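Local structure of RavA (Legionella pneumophila str. Paris, 6WO6) at residues Asn34-Thr37 / Asn38-Leu42; Phe255-Arg258 / Arg259-Arg263; Gln300-Gly303 / Glu304-Lys308. The protein is a Legionella pneumophila effector of unknown molecular activity, probably acting in the infected host cell. The protein carries 2 engineered substitutions. One frame throughout, in Å; residues are numbered along the deposited sequence.

Overall arrangement
All three contacts are local and lie in an elongated, all-helical chain. Interaction 1 is a surface contact at the start of helix 38-51. Interaction 2 lies within helix 246-265 and is partly buried. Interaction 3 is a surface contact at the end of helix 299-304. Interactions 2 and 3 are on the same side of the chain's centre, their nearest atoms about 7 Å apart, and both reach helix 270-275. Interaction 1 is on the opposite side, its centre about 73 Å from that of interaction 2. The chemistry follows position: a threonine cap at the helix start, a salt bridge within a helix, and, after a helix, a turn with weak bonds beside an apolar pair.

Interaction 1 (Asn34-Thr37 / Asn38-Leu42); sequences NKLT and NDAAL. Engineered in segment 38-42: Ala40 (natural residue Glu), Ala41 (natural residue Lys).
Thr37 meets Ala40 and Ala41 at the start of helix 38-51. Thr37 is the N-cap, and its side chain carries the contact. CB is the branch point, close to the peptide that leads into the helix. From it, OG1 is turned between the backbone N and the carbonyl carbon, with chi1 at 85°. This turn brings OG1 over the first helical turn. CG2 takes the other direction, beside the backbone N, and leaves the polar contact to the hydroxyl. OG1 accepts a hydrogen bond from Ala40 N at 3.1 Å, and the N-H points almost straight at it, at 166°. Next to the bond, Ala40 CB lies 3.4 Å from Thr37 OG1. Asp39 CB is further off, 4.2 Å from Thr37 OG1. The backbone adds a second bond, from Ala41 N to Thr37 O at 2.7 Å. The cap residue therefore holds two amides of the first turn, one through its side chain and one through its carbonyl.

Leu36, just before the cap, folds back on the same turn. Its CB is 4.3 Å from Ala41 CB. Its CD2 is 4.4 Å from Ala40 CB. Both contacts are loose apolar touches. Ala40 and Ala41 are engineered residues, and each offers only a methyl group here. Leu36 also rests on Cys7 of helix 7-11, and Ala41 on Phe77 of helix 77-92. The cap thus sits beside two other helices of the N-terminal part. Just upstream, Asn34 OD1 accepts a hydrogen bond from Phe77 N.

The threonine bond to the third helical residue is a classic N-cap. The touch between Leu36 and Ala41 has the N' to N4 spacing of a hydrophobic staple, though Ala41 is an engineered residue, so the touch belongs to this variant.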
loop_
_atom_site.group_PDB
_atom_site.type_symbol
_atom_site.label_atom_id
_atom_site.label_comp_id
_atom_site.label_asym_id
_atom_site.label_seq_id
_atom_site.Cartn_x
_atom_site.Cartn_y
_atom_site.Cartn_z
ATOM N N ASN A 34 -4.275 -6.735 43.712
ATOM C CA ASN A 34 -2.881 -6.651 44.127
ATOM C C ASN A 34 -2.376 -7.948 44.740
ATOM O O ASN A 34 -1.159 -8.139 44.833
ATOM C CB ASN A 34 -2.686 -5.497 45.112
ATOM C CG ASN A 34 -2.886 -4.142 44.465
ATOM O OD1 ASN A 34 -2.871 -4.020 43.239
ATOM N ND2 ASN A 34 -3.070 -3.115 45.286
ATOM N N LYS A 35 -3.274 -8.839 45.158
ATOM C CA LYS A 35 -2.858 -10.157 45.631
ATOM C C LYS A 35 -2.518 -11.130 44.495
ATOM O O LYS A 35 -2.284 -12.313 44.766
ATOM C CB LYS A 35 -3.946 -10.763 46.524
ATOM C CG LYS A 35 -4.165 -10.018 47.831
ATOM C CD LYS A 35 -5.429 -10.491 48.535
ATOM C CE LYS A 35 -5.353 -11.966 48.893
ATOM N NZ LYS A 35 -6.542 -12.401 49.677
ATOM N N LEU A 36 -2.477 -10.671 43.246
ATOM C CA LEU A 36 -2.194 -11.538 42.109
ATOM C C LEU A 36 -0.693 -11.677 41.879
ATOM O O LEU A 36 0.081 -10.747 42.126
ATOM C CB LEU A 36 -2.846 -10.998 40.834
ATOM C CG LEU A 36 -4.365 -11.076 40.669
ATOM C CD1 LEU A 36 -4.791 -10.289 39.442
ATOM C CD2 LEU A 36 -4.828 -12.519 40.557
ATOM N N THR A 37 -0.291 -12.849 41.391
ATOM C CA THR A 37 1.089 -13.032 40.971
ATOM C C THR A 37 1.380 -12.162 39.751
ATOM O O THR A 37 0.473 -11.719 39.040
ATOM C CB THR A 37 1.377 -14.503 40.648
ATOM O OG1 THR A 37 0.988 -14.788 39.300
ATOM C CG2 THR A 37 0.611 -15.419 41.582
ATOM N N ASN A 38 2.668 -11.921 39.509
ATOM C CA ASN A 38 3.049 -11.009 38.435
ATOM C C ASN A 38 2.701 -11.577 37.063
ATOM O O ASN A 38 2.314 -10.828 36.160
ATOM C CB ASN A 38 4.536 -10.680 38.537
ATOM C CG ASN A 38 4.829 -9.676 39.636
ATOM O OD1 ASN A 38 3.943 -9.312 40.413
ATOM N ND2 ASN A 38 6.076 -9.224 39.708
ATOM N N ASP A 39 2.818 -12.896 36.886
ATOM C CA ASP A 39 2.402 -13.502 35.625
ATOM C C ASP A 39 0.890 -13.425 35.449
ATOM O O ASP A 39 0.400 -13.062 34.371
ATOM C CB ASP A 39 2.885 -14.951 35.558
ATOM C CG ASP A 39 4.393 -15.057 35.438
ATOM O OD1 ASP A 39 4.971 -14.348 34.587
ATOM O OD2 ASP A 39 5.001 -15.839 36.203
ATOM N N ALA A 40 0.133 -13.755 36.500
ATOM C CA ALA A 40 -1.320 -13.648 36.424
ATOM C C ALA A 40 -1.757 -12.200 36.231
ATOM O O ALA A 40 -2.695 -11.926 35.474
ATOM C CB ALA A 40 -1.956 -14.242 37.680
ATOM N N ALA A 41 -1.085 -11.261 36.906
ATOM C CA ALA A 41 -1.415 -9.849 36.735
ATOM C C ALA A 41 -1.136 -9.387 35.312
ATOM O O ALA A 41 -1.939 -8.654 34.723
ATOM C CB ALA A 41 -0.636 -8.999 37.738
ATOM N N LEU A 42 -0.002 -9.806 34.743
ATOM C CA LEU A 42 0.308 -9.472 33.357
ATOM C C LEU A 42 -0.756 -10.016 32.410
ATOM O O LEU A 42 -1.261 -9.291 31.544
ATOM C CB LEU A 42 1.689 -10.014 32.985
ATOM C CG LEU A 42 2.126 -9.851 31.526
ATOM C CD1 LEU A 42 3.080 -8.673 31.373
ATOM C CD2 LEU A 42 2.753 -11.138 30.994
#

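Interaction 2 (Phe255-Arg258 / Arg259-Arg263); sequences FALR and RDIER
Phe255 O accepts a hydrogen bond from Arg259 N at 3.0 Å, the first of four backbone bonds that link 255-258 to 259-263. The ring of Phe255 leads away from Arg259 and packs on Arg230 and Val234 of helix 230-240.

Ala256 contributes its carbonyl. Ala256 O takes the N-H of Asp260 at 2.9 Å. Its methyl group points away from the next turn. The carboxylate of Asp260 looks onward, and its OD1 is hydrogen-bonded to Asn264 ND2.

Leu257 is buried. Its carbonyl receives Ile261 N, and its side chain reaches forward. Leu257 CG comes to 4.2 Å from Ile261 CD1. Ile261 also touches Phe273 of helix 270-275 and Phe291 of helix 290-294. This is the inward side of the helix.

Arg258 makes the polar contact. Its CG is anti to the backbone N, chi1 159°, and the chain bends at chi2. This swings the guanidinium out beside Glu262. NE forms a salt bridge with Glu262 OE2 at 3.0 Å. OE2 approaches the guanidinium obliquely, and the two planes are 69° apart, so this is not a flat, two-pronged pair. NH2 of Arg258 is 3.3 Å from the same OE2. Glu262 reaches it with an extended chain beyond CG. The other end of the guanidinium, NH1, makes weak hydrogen bonds to Ala222 O and Leu223 O. Arg258 thus also reaches, weakly, the end of helix 214-224, and its side chain touches Arg230, Leu290 and Leu294. Glu262 N also bonds to Arg258 O, so backbone and side chains link the same pair.

An arginine and a glutamate four residues apart form the i to i+4 salt bridge of alpha helices, here on a long helix packed among others in an all-helical fold.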
loop_
_atom_site.group_PDB
_atom_site.type_symbol
_atom_site.label_atom_id
_atom_site.label_comp_id
_atom_site.label_asym_id
_atom_site.label_seq_id
_atom_site.Cartn_x
_atom_site.Cartn_y
_atom_site.Cartn_z
ATOM N N PHE A 255 -1.187 -1.434 -26.480
ATOM C CA PHE A 255 -0.651 -2.588 -27.196
ATOM C C PHE A 255 -1.341 -2.763 -28.546
ATOM O O PHE A 255 -0.681 -3.016 -29.565
ATOM C CB PHE A 255 -0.805 -3.854 -26.353
ATOM C CG PHE A 255 0.178 -3.959 -25.223
ATOM C CD1 PHE A 255 1.466 -3.462 -25.351
ATOM C CD2 PHE A 255 -0.186 -4.562 -24.026
ATOM C CE1 PHE A 255 2.373 -3.565 -24.304
ATOM C CE2 PHE A 255 0.717 -4.665 -22.980
ATOM C CZ PHE A 255 1.996 -4.165 -23.120
ATOM N N ALA A 256 -2.672 -2.629 -28.569
ATOM C CA ALA A 256 -3.410 -2.757 -29.824
ATOM C C ALA A 256 -2.982 -1.699 -30.832
ATOM O O ALA A 256 -2.847 -1.988 -32.027
ATOM C CB ALA A 256 -4.914 -2.666 -29.563
ATOM N N LEU A 257 -2.767 -0.464 -30.369
ATOM C CA LEU A 257 -2.352 0.606 -31.272
ATOM C C LEU A 257 -0.968 0.341 -31.845
ATOM O O LEU A 257 -0.719 0.604 -33.028
ATOM C CB LEU A 257 -2.375 1.953 -30.551
ATOM C CG LEU A 257 -1.780 3.118 -31.346
ATOM C CD1 LEU A 257 -2.569 3.362 -32.622
ATOM C CD2 LEU A 257 -1.712 4.378 -30.500
ATOM N N ARG A 258 -0.045 -0.163 -31.019
ATOM C CA ARG A 258 1.268 -0.527 -31.544
ATOM C C ARG A 258 1.154 -1.634 -32.587
ATOM O O ARG A 258 1.828 -1.592 -33.626
ATOM C CB ARG A 258 2.200 -0.951 -30.411
ATOM C CG ARG A 258 3.372 -1.795 -30.883
ATOM C CD ARG A 258 4.647 -1.456 -30.142
ATOM N NE ARG A 258 5.724 -2.381 -30.481
ATOM C CZ ARG A 258 6.972 -2.270 -30.041
ATOM N NH1 ARG A 258 7.310 -1.264 -29.244
ATOM N NH2 ARG A 258 7.883 -3.162 -30.400
ATOM N N ARG A 259 0.301 -2.631 -32.332
ATOM C CA ARG A 259 0.086 -3.676 -33.331
ATOM C C ARG A 259 -0.458 -3.088 -34.628
ATOM O O ARG A 259 -0.035 -3.475 -35.724
ATOM C CB ARG A 259 -0.867 -4.743 -32.788
ATOM C CG ARG A 259 -0.600 -6.138 -33.334
ATOM C CD ARG A 259 -1.843 -7.015 -33.315
ATOM N NE ARG A 259 -2.327 -7.278 -34.669
ATOM C CZ ARG A 259 -3.229 -8.205 -34.983
ATOM N NH1 ARG A 259 -3.756 -8.972 -34.037
ATOM N NH2 ARG A 259 -3.601 -8.365 -36.248
ATOM N N ASP A 260 -1.401 -2.149 -34.518
ATOM C CA ASP A 260 -1.965 -1.496 -35.695
ATOM C C ASP A 260 -0.891 -0.751 -36.477
ATOM O O ASP A 260 -0.821 -0.853 -37.710
ATOM C CB ASP A 260 -3.082 -0.543 -35.263
ATOM C CG ASP A 260 -4.004 -0.158 -36.403
ATOM O OD1 ASP A 260 -3.850 -0.701 -37.518
ATOM O OD2 ASP A 260 -4.891 0.692 -36.174
ATOM N N ILE A 261 -0.041 -0.001 -35.772
ATOM C CA ILE A 261 1.046 0.729 -36.421
ATOM C C ILE A 261 1.961 -0.235 -37.161
ATOM O O ILE A 261 2.333 -0.005 -38.319
ATOM C CB ILE A 261 1.831 1.553 -35.386
ATOM C CG1 ILE A 261 0.960 2.668 -34.810
ATOM C CG2 ILE A 261 3.090 2.131 -36.006
ATOM C CD1 ILE A 261 1.657 3.482 -33.745
ATOM N N GLU A 262 2.336 -1.336 -36.506
ATOM C CA GLU A 262 3.321 -2.234 -37.097
ATOM C C GLU A 262 2.743 -3.044 -38.255
ATOM O O GLU A 262 3.471 -3.372 -39.198
ATOM C CB GLU A 262 3.897 -3.154 -36.023
ATOM C CG GLU A 262 4.836 -2.441 -35.064
ATOM C CD GLU A 262 5.316 -3.332 -33.933
ATOM O OE1 GLU A 262 4.662 -4.362 -33.657
ATOM O OE2 GLU A 262 6.353 -3.000 -33.318
ATOM N N ARG A 263 1.450 -3.363 -38.215
ATOM C CA ARG A 263 0.849 -4.195 -39.250
ATOM C C ARG A 263 0.376 -3.379 -40.450
ATOM O O ARG A 263 0.671 -3.730 -41.597
ATOM C CB ARG A 263 -0.321 -4.989 -38.659
ATOM C CG ARG A 263 -0.863 -6.095 -39.558
ATOM C CD ARG A 263 -2.057 -6.793 -38.908
ATOM N NE ARG A 263 -2.336 -8.102 -39.501
ATOM C CZ ARG A 263 -3.180 -8.308 -40.511
ATOM N NH1 ARG A 263 -3.836 -7.290 -41.056
ATOM N NH2 ARG A 263 -3.366 -9.536 -40.979
#

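Interaction 3 (Gln300-Gly303 / Glu304-Lys308)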
loop_
_atom_site.group_PDB
_atom_site.type_symbol
_atom_site.label_atom_id
_atom_site.label_comp_id
_atom_site.label_asym_id
_atom_site.label_seq_id
_atom_site.Cartn_x
_atom_site.Cartn_y
_atom_site.Cartn_z
ATOM N N GLN A 300 9.857 7.997 -45.693
ATOM C CA GLN A 300 9.938 8.085 -47.148
ATOM C C GLN A 300 9.237 6.909 -47.817
ATOM O O GLN A 300 8.557 7.086 -48.834
ATOM C CB GLN A 300 11.396 8.164 -47.599
ATOM C CG GLN A 300 11.566 8.820 -48.962
ATOM C CD GLN A 300 12.799 8.340 -49.693
ATOM O OE1 GLN A 300 13.026 7.136 -49.824
ATOM N NE2 GLN A 300 13.606 9.278 -50.175
ATOM N N ALA A 301 9.392 5.700 -47.267
ATOM C CA ALA A 301 8.713 4.540 -47.839
ATOM C C ALA A 301 7.200 4.701 -47.764
ATOM O O ALA A 301 6.486 4.403 -48.729
ATOM C CB ALA A 301 9.156 3.263 -47.125
ATOM N N ILE A 302 6.696 5.190 -46.630
ATOM C CA ILE A 302 5.265 5.434 -46.489
ATOM C C ILE A 302 4.811 6.536 -47.442
ATOM O O ILE A 302 3.768 6.419 -48.100
ATOM C CB ILE A 302 4.935 5.769 -45.024
ATOM C CG1 ILE A 302 5.385 4.623 -44.115
ATOM C CG2 ILE A 302 3.451 6.035 -44.855
ATOM C CD1 ILE A 302 5.324 4.945 -42.633
ATOM N N GLY A 303 5.586 7.621 -47.536
ATOM C CA GLY A 303 5.240 8.686 -48.464
ATOM C C GLY A 303 5.182 8.210 -49.902
ATOM O O GLY A 303 4.361 8.685 -50.692
ATOM N N GLU A 304 6.055 7.266 -50.263
ATOM C CA GLU A 304 6.011 6.690 -51.605
ATOM C C GLU A 304 4.805 5.775 -51.773
ATOM O O GLU A 304 4.186 5.741 -52.845
ATOM C CB GLU A 304 7.303 5.929 -51.902
ATOM C CG GLU A 304 8.539 6.804 -52.004
ATOM C CD GLU A 304 9.753 6.025 -52.470
ATOM O OE1 GLU A 304 10.634 6.624 -53.125
ATOM O OE2 GLU A 304 9.823 4.810 -52.186
ATOM N N LYS A 305 4.458 5.018 -50.730
ATOM C CA LYS A 305 3.260 4.189 -50.776
ATOM C C LYS A 305 1.972 4.999 -50.662
ATOM O O LYS A 305 0.888 4.405 -50.701
ATOM C CB LYS A 305 3.300 3.132 -49.669
ATOM C CG LYS A 305 4.444 2.134 -49.780
ATOM C CD LYS A 305 4.348 1.079 -48.684
ATOM C CE LYS A 305 5.603 0.223 -48.611
ATOM N NZ LYS A 305 6.771 1.000 -48.114
ATOM N N LEU A 306 2.059 6.323 -50.502
ATOM C CA LEU A 306 0.886 7.194 -50.491
ATOM C C LEU A 306 0.857 8.175 -51.661
ATOM O O LEU A 306 0.057 9.119 -51.642
ATOM C CB LEU A 306 0.814 7.980 -49.176
ATOM C CG LEU A 306 0.726 7.222 -47.850
ATOM C CD1 LEU A 306 0.945 8.181 -46.685
ATOM C CD2 LEU A 306 -0.606 6.498 -47.714
ATOM N N ALA A 307 1.691 7.974 -52.683
ATOM C CA ALA A 307 1.895 9.024 -53.677
ATOM C C ALA A 307 0.699 9.186 -54.613
ATOM O O ALA A 307 0.411 10.304 -55.058
ATOM C CB ALA A 307 3.163 8.741 -54.480
ATOM N N LYS A 308 -0.001 8.100 -54.927
ATOM C CA LYS A 308 -1.088 8.136 -55.899
ATOM C C LYS A 308 -2.429 8.546 -55.295
ATOM O O LYS A 308 -3.457 8.425 -55.972
ATOM C CB LYS A 308 -1.224 6.775 -56.589
ATOM C CG LYS A 308 -0.088 6.456 -57.545
ATOM C CD LYS A 308 -0.366 5.195 -58.344
ATOM C CE LYS A 308 0.591 5.072 -59.520
ATOM N NZ LYS A 308 0.430 6.191 -60.493
#
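The carboxylate of Glu304 lies over one face of the Gln300 amide, shifted to the side, with the planes 13° apart. Glu304 OE1 stands over Gln300 OE1 at 4.1 Å, and no hydrogen bond joins the two oxygens. The two side chains come together at a slant. Further back, Glu304 CG passes beside Gln300 O. That carbonyl also takes Glu304 N in a backbone hydrogen bond.

Ala301 O receives Lys305 twice, firmly from the backbone N and weakly from NZ. The backbone N of Lys305 binds Ala301 O at 2.9 Å. The side chain then runs past the same carbonyl, with chi1 at -63° placing CG beside the backbone N of Lys305. The chain stays extended until chi4, 69°, which turns the ammonium group back. NZ ends 3.4 Å from Ala301 CB and makes its weak bond of 3.5 Å to Ala301 O. A lysine amine near a carbonyl at the C-terminal end of a helix probably interacts well with the negative end of the helix dipole.

Here the chain leaves helix 299-304. A type I beta turn from Glu304 to Ala307 carries it onward, with a weak bond from Ala307 N to Glu304 O. Gly303 O accepts Leu306 N in a weak bond of 3.3 Å, from a residue three along the chain.

Ile302 and Leu306 form the apolar side. They lie side by side and point the same way. Ile302 CG2 is 3.8 Å from Leu306 CD1. Both side chains face helix 270-275: Ile302 touches Pro270, and Leu306 touches Glu271. Lys305 reaches Pro270 as well.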